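Local atomic coordinates of SnoaL-like domain-containing protein (Agrobacterium tumefaciens str. C58, PDB entry 3DXO), a protein that is of uncertain function but belongs to the SnoaL-like family of the NTF2 clan and is a putative isomerase. Residues Arg25-Tyr38 with Gly45-Ala57. Sequence-based numbering, arbitrary orientation. Where two conformers were deposited one is given.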
loop_
_atom_site.group_PDB
_atom_site.type_symbol
_atom_site.label_atom_id
_atom_site.label_comp_id
_atom_site.label_asym_id
_atom_site.label_seq_id
_atom_site.Cartn_x
_atom_site.Cartn_y
_atom_site.Cartn_z
ATOM N N ARG B 25 -16.871 5.449 18.040
ATOM C CA ARG B 25 -16.071 4.605 18.943
ATOM C C ARG B 25 -16.531 3.176 18.828
ATOM O O ARG B 25 -15.738 2.251 18.713
ATOM C CB ARG B 25 -16.161 5.036 20.391
ATOM C CG ARG B 25 -15.562 6.352 20.620
ATOM C CD ARG B 25 -15.563 6.695 22.092
ATOM N NE ARG B 25 -15.388 8.133 22.180
ATOM C CZ ARG B 25 -16.329 9.023 22.496
ATOM N NH1 ARG B 25 -17.573 8.666 22.901
ATOM N NH2 ARG B 25 -15.991 10.315 22.472
ATOM N N HIS B 26 -17.837 3.012 18.841
ATOM C CA HIS B 26 -18.497 1.707 18.680
ATOM C C HIS B 26 -18.053 1.042 17.378
ATOM O O HIS B 26 -17.746 -0.117 17.332
ATOM C CB HIS B 26 -20.045 1.864 18.730
ATOM C CG HIS B 26 -20.807 0.730 18.101
ATOM N ND1 HIS B 26 -20.990 -0.490 18.721
ATOM C CD2 HIS B 26 -21.446 0.645 16.909
ATOM C CE1 HIS B 26 -21.683 -1.284 17.927
ATOM N NE2 HIS B 26 -21.979 -0.618 16.825
ATOM N N LEU B 27 -18.026 1.806 16.301
ATOM C CA LEU B 27 -17.639 1.253 14.999
ATOM C C LEU B 27 -16.165 0.810 14.971
ATOM O O LEU B 27 -15.866 -0.276 14.504
ATOM C CB LEU B 27 -17.889 2.263 13.857
ATOM C CG LEU B 27 -19.319 2.709 13.500
ATOM C CD1 LEU B 27 -19.351 3.781 12.402
ATOM C CD2 LEU B 27 -20.149 1.499 13.117
ATOM N N VAL B 28 -15.260 1.668 15.457
ATOM C CA VAL B 28 -13.822 1.363 15.562
ATOM C C VAL B 28 -13.647 0.176 16.533
ATOM O O VAL B 28 -12.889 -0.758 16.254
ATOM C CB VAL B 28 -13.000 2.579 16.057
ATOM C CG1 VAL B 28 -11.563 2.172 16.440
ATOM C CG2 VAL B 28 -13.018 3.690 15.028
ATOM N N GLY B 29 -14.369 0.197 17.656
ATOM C CA GLY B 29 -14.360 -0.930 18.576
ATOM C C GLY B 29 -14.624 -2.232 17.822
ATOM O O GLY B 29 -13.884 -3.184 17.987
ATOM N N GLN B 30 -15.628 -2.267 16.951
ATOM C CA GLN B 30 -15.993 -3.501 16.254
ATOM C C GLN B 30 -14.984 -3.894 15.167
ATOM O O GLN B 30 -14.467 -5.020 15.154
ATOM C CB GLN B 30 -17.393 -3.387 15.638
ATOM C CG GLN B 30 -18.548 -3.085 16.615
ATOM C CD GLN B 30 -18.857 -4.213 17.601
ATOM O OE1 GLN B 30 -19.169 -3.947 18.764
ATOM N NE2 GLN B 30 -18.782 -5.468 17.146
ATOM N N ALA B 31 -14.680 -2.959 14.275
ATOM C CA ALA B 31 -13.805 -3.233 13.123
ATOM C C ALA B 31 -12.306 -3.285 13.429
ATOM O O ALA B 31 -11.571 -4.086 12.843
ATOM C CB ALA B 31 -14.060 -2.201 12.008
ATOM N N TRP B 32 -11.828 -2.421 14.312
ATOM C CA TRP B 32 -10.381 -2.368 14.602
ATOM C C TRP B 32 -9.896 -3.274 15.727
ATOM O O TRP B 32 -10.624 -3.513 16.672
ATOM C CB TRP B 32 -9.975 -0.940 14.951
ATOM C CG TRP B 32 -9.556 -0.065 13.820
ATOM C CD1 TRP B 32 -8.288 0.351 13.555
ATOM C CD2 TRP B 32 -10.386 0.532 12.830
ATOM N NE1 TRP B 32 -8.272 1.184 12.458
ATOM C CE2 TRP B 32 -9.549 1.309 11.992
ATOM C CE3 TRP B 32 -11.752 0.494 12.563
ATOM C CZ2 TRP B 32 -10.026 2.017 10.915
ATOM C CZ3 TRP B 32 -12.228 1.225 11.488
ATOM C CH2 TRP B 32 -11.364 1.970 10.678
ATOM N N ALA B 33 -8.650 -3.738 15.622
ATOM C CA ALA B 33 -8.017 -4.559 16.656
ATOM C C ALA B 33 -7.485 -3.701 17.816
ATOM O O ALA B 33 -7.308 -2.487 17.674
ATOM C CB ALA B 33 -6.895 -5.370 16.071
ATOM N N GLU B 34 -7.254 -4.332 18.966
ATOM C CA GLU B 34 -6.690 -3.636 20.120
ATOM C C GLU B 34 -5.251 -3.224 19.797
ATOM O O GLU B 34 -4.867 -2.088 20.049
ATOM C CB GLU B 34 -6.805 -4.466 21.411
ATOM C CG GLU B 34 -8.272 -4.664 21.812
ATOM C CD GLU B 34 -8.510 -5.253 23.209
ATOM O OE1 GLU B 34 -7.596 -5.841 23.831
ATOM O OE2 GLU B 34 -9.659 -5.118 23.687
ATOM N N ASN B 35 -4.469 -4.138 19.229
ATOM C CA ASN B 35 -3.131 -3.818 18.761
ATOM C C ASN B 35 -3.307 -3.408 17.327
ATOM O O ASN B 35 -3.265 -4.276 16.455
ATOM C CB ASN B 35 -2.219 -5.029 18.783
ATOM C CG ASN B 35 -1.913 -5.499 20.174
ATOM O OD1 ASN B 35 -2.628 -5.188 21.123
ATOM N ND2 ASN B 35 -0.845 -6.282 20.309
ATOM N N THR B 36 -3.552 -2.126 17.073
ATOM C CA THR B 36 -3.753 -1.637 15.718
ATOM C C THR B 36 -2.949 -0.363 15.554
ATOM O O THR B 36 -2.644 0.314 16.545
ATOM C CB THR B 36 -5.246 -1.388 15.376
ATOM O OG1 THR B 36 -5.376 -1.120 13.973
ATOM C CG2 THR B 36 -5.831 -0.222 16.176
ATOM N N ARG B 37 -2.625 -0.027 14.305
ATOM C CA ARG B 37 -1.739 1.090 14.008
ATOM C C ARG B 37 -2.158 1.750 12.697
ATOM O O ARG B 37 -2.490 1.067 11.722
ATOM C CB ARG B 37 -0.338 0.509 13.826
ATOM C CG ARG B 37 0.837 1.398 14.084
ATOM C CD ARG B 37 1.443 1.125 15.438
ATOM N NE ARG B 37 2.881 1.386 15.370
ATOM C CZ ARG B 37 3.445 2.597 15.438
ATOM N NH1 ARG B 37 2.689 3.702 15.586
ATOM N NH2 ARG B 37 4.780 2.702 15.357
ATOM N N TYR B 38 -2.114 3.072 12.666
ATOM C CA TYR B 38 -2.451 3.841 11.475
ATOM C C TYR B 38 -1.364 4.884 11.193
ATOM O O TYR B 38 -0.818 5.496 12.098
ATOM C CB TYR B 38 -3.807 4.544 11.682
ATOM C CG TYR B 38 -4.245 5.435 10.550
ATOM C CD1 TYR B 38 -3.684 6.696 10.373
ATOM C CD2 TYR B 38 -5.226 5.036 9.674
ATOM C CE1 TYR B 38 -4.076 7.533 9.330
ATOM C CE2 TYR B 38 -5.635 5.854 8.639
ATOM C CZ TYR B 38 -5.054 7.107 8.466
ATOM O OH TYR B 38 -5.434 7.934 7.424
ATOM N N GLY B 45 -1.732 7.024 14.535
ATOM C CA GLY B 45 -2.451 6.689 15.760
ATOM C C GLY B 45 -2.250 5.237 16.113
ATOM O O GLY B 45 -1.807 4.468 15.265
ATOM N N GLU B 46 -2.519 4.864 17.367
ATOM C CA GLU B 46 -2.510 3.447 17.715
ATOM C C GLU B 46 -3.533 3.130 18.783
ATOM O O GLU B 46 -3.766 3.938 19.668
ATOM C CB GLU B 46 -1.117 2.915 18.045
ATOM C CG GLU B 46 -0.581 2.963 19.483
ATOM C CD GLU B 46 0.832 2.259 19.574
ATOM O OE1 GLU B 46 1.333 1.738 18.524
ATOM O OE2 GLU B 46 1.455 2.234 20.678
ATOM N N GLY B 47 -4.156 1.954 18.665
ATOM C CA GLY B 47 -5.210 1.513 19.566
ATOM C C GLY B 47 -6.567 1.980 19.068
ATOM O O GLY B 47 -6.684 2.919 18.270
ATOM N N GLN B 48 -7.604 1.308 19.523
ATOM C CA GLN B 48 -8.957 1.664 19.166
ATOM C C GLN B 48 -9.260 3.090 19.581
ATOM O O GLN B 48 -9.786 3.890 18.781
ATOM C CB GLN B 48 -9.919 0.705 19.836
ATOM C CG GLN B 48 -9.861 -0.682 19.230
ATOM C CD GLN B 48 -10.524 -1.701 20.098
ATOM O OE1 GLN B 48 -10.741 -1.471 21.271
ATOM N NE2 GLN B 48 -10.824 -2.844 19.537
ATOM N N GLN B 49 -8.910 3.410 20.828
ATOM C CA GLN B 49 -9.134 4.754 21.384
ATOM C C GLN B 49 -8.466 5.788 20.486
ATOM O O GLN B 49 -9.141 6.649 19.934
ATOM C CB GLN B 49 -8.536 4.892 22.787
ATOM C CG GLN B 49 -9.085 3.962 23.845
ATOM C CD GLN B 49 -10.453 4.393 24.391
ATOM O OE1 GLN B 49 -11.266 5.017 23.679
ATOM N NE2 GLN B 49 -10.725 4.037 25.659
ATOM N N GLY B 50 -7.148 5.653 20.318
ATOM C CA GLY B 50 -6.329 6.582 19.549
ATOM C C GLY B 50 -6.800 6.854 18.139
ATOM O O GLY B 50 -6.791 8.008 17.693
ATOM N N ILE B 51 -7.199 5.793 17.439
ATOM C CA ILE B 51 -7.696 5.931 16.083
ATOM C C ILE B 51 -9.039 6.650 16.089
ATOM O O ILE B 51 -9.276 7.542 15.268
ATOM C CB ILE B 51 -7.735 4.590 15.371
ATOM C CG1 ILE B 51 -6.289 4.247 14.984
ATOM C CG2 ILE B 51 -8.598 4.683 14.166
ATOM C CD1 ILE B 51 -6.109 2.928 14.324
ATOM N N ALA B 52 -9.908 6.297 17.033
ATOM C CA ALA B 52 -11.188 7.019 17.187
ATOM C C ALA B 52 -10.911 8.530 17.423
ATOM O O ALA B 52 -11.531 9.390 16.778
ATOM C CB ALA B 52 -12.032 6.419 18.333
ATOM N N ALA B 53 -9.955 8.831 18.307
ATOM C CA ALA B 53 -9.587 10.224 18.617
ATOM C C ALA B 53 -9.023 10.908 17.356
ATOM O O ALA B 53 -9.475 11.983 16.960
ATOM C CB ALA B 53 -8.610 10.294 19.779
HETATM N N MSE B 54 -8.078 10.241 16.698
HETATM C CA MSE B 54 -7.484 10.751 15.461
HETATM C C MSE B 54 -8.543 11.129 14.418
HETATM O O MSE B 54 -8.511 12.230 13.890
HETATM C CB MSE B 54 -6.549 9.699 14.880
HETATM C CG MSE B 54 -5.646 10.160 13.786
HETATM SE SE MSE B 54 -4.855 8.615 12.965
HETATM C CE MSE B 54 -6.384 7.952 12.122
ATOM N N ILE B 55 -9.479 10.226 14.143
ATOM C CA ILE B 55 -10.521 10.489 13.157
ATOM C C ILE B 55 -11.358 11.694 13.564
ATOM O O ILE B 55 -11.689 12.532 12.760
ATOM C CB ILE B 55 -11.446 9.268 12.952
ATOM C CG1 ILE B 55 -10.653 8.090 12.357
ATOM C CG2 ILE B 55 -12.633 9.650 12.020
ATOM C CD1 ILE B 55 -11.346 6.746 12.408
ATOM N N GLU B 56 -11.695 11.786 14.833
ATOM C CA GLU B 56 -12.447 12.917 15.315
ATOM C C GLU B 56 -11.689 14.227 15.137
ATOM O O GLU B 56 -12.300 15.226 14.753
ATOM C CB GLU B 56 -12.775 12.757 16.771
ATOM C CG GLU B 56 -13.543 13.959 17.309
ATOM C CD GLU B 56 -14.054 13.731 18.707
ATOM O OE1 GLU B 56 -14.437 12.599 19.020
ATOM O OE2 GLU B 56 -14.085 14.659 19.503
ATOM N N ALA B 57 -10.389 14.245 15.449
ATOM C CA ALA B 57 -9.571 15.453 15.283
ATOM C C ALA B 57 -9.535 15.855 13.800
ATOM O O ALA B 57 -9.675 17.028 13.473
ATOM C CB ALA B 57 -8.165 15.245 15.835
#
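Tyr38 and selenomethionine Met54 both carry CG anti to the backbone N (chi1 177° and -167°), and Met54 bends at its last torsion, chi3 70°. That bend lays Met54 CE over one face of the Tyr38 ring, 3.6 Å from the ring centroid. Met54 SE sits obliquely beside Tyr38 CD1, a Met-aromatic contact. Tyr38 OH is hydrogen-bonded to Asp40. A PEG molecule, probably from the crystallisation liquor, lies beside Tyr38 and may mark a pocket.

Ile51 packs between Trp32 and strand 36-38. Ile51 CG2 lies over a face of the Trp32 indole, 4.2 Å from the centroid of the five-membered ring. Ile51 CD1 lies against Trp32 NE1 and CD1, the two side chains crossing at about a right angle. Ile51 CD1 also meets Thr36 CG2 tip to tip, at 3.7 Å, and touches Tyr38 CB. Thr36 OG1 binds the Ile109 carbonyl. Along helix 25-31, Val28 CG1 rests 3.4 Å from Gln48 O.

The extended Gln48 side chain carries NE2 to Trp32 O, 2.9 Å away and nearly straight. Trp32 O lies in the Gln48 amide plane, while NE2 stands above the Trp32 carbonyl plane. Tyr38 and Gly45 form an antiparallel hydrogen-bonded pair, and Gly47 N bonds to Thr36 O at 3.1 Å. Arg37 NE and Glu46 OE1 form a salt bridge at 3.5 Å, the oxygen well out of the guanidinium plane.

The chemistry thus divides: apolar groups and two aromatic faces pack between helix and sheet in this NTF2-like fold, Gln48 ties helix 47-57 to the residue just past helix 25-31, backbone bonds set the hairpin register, and the outlying charge pair probably contributes mainly electrostatic attraction.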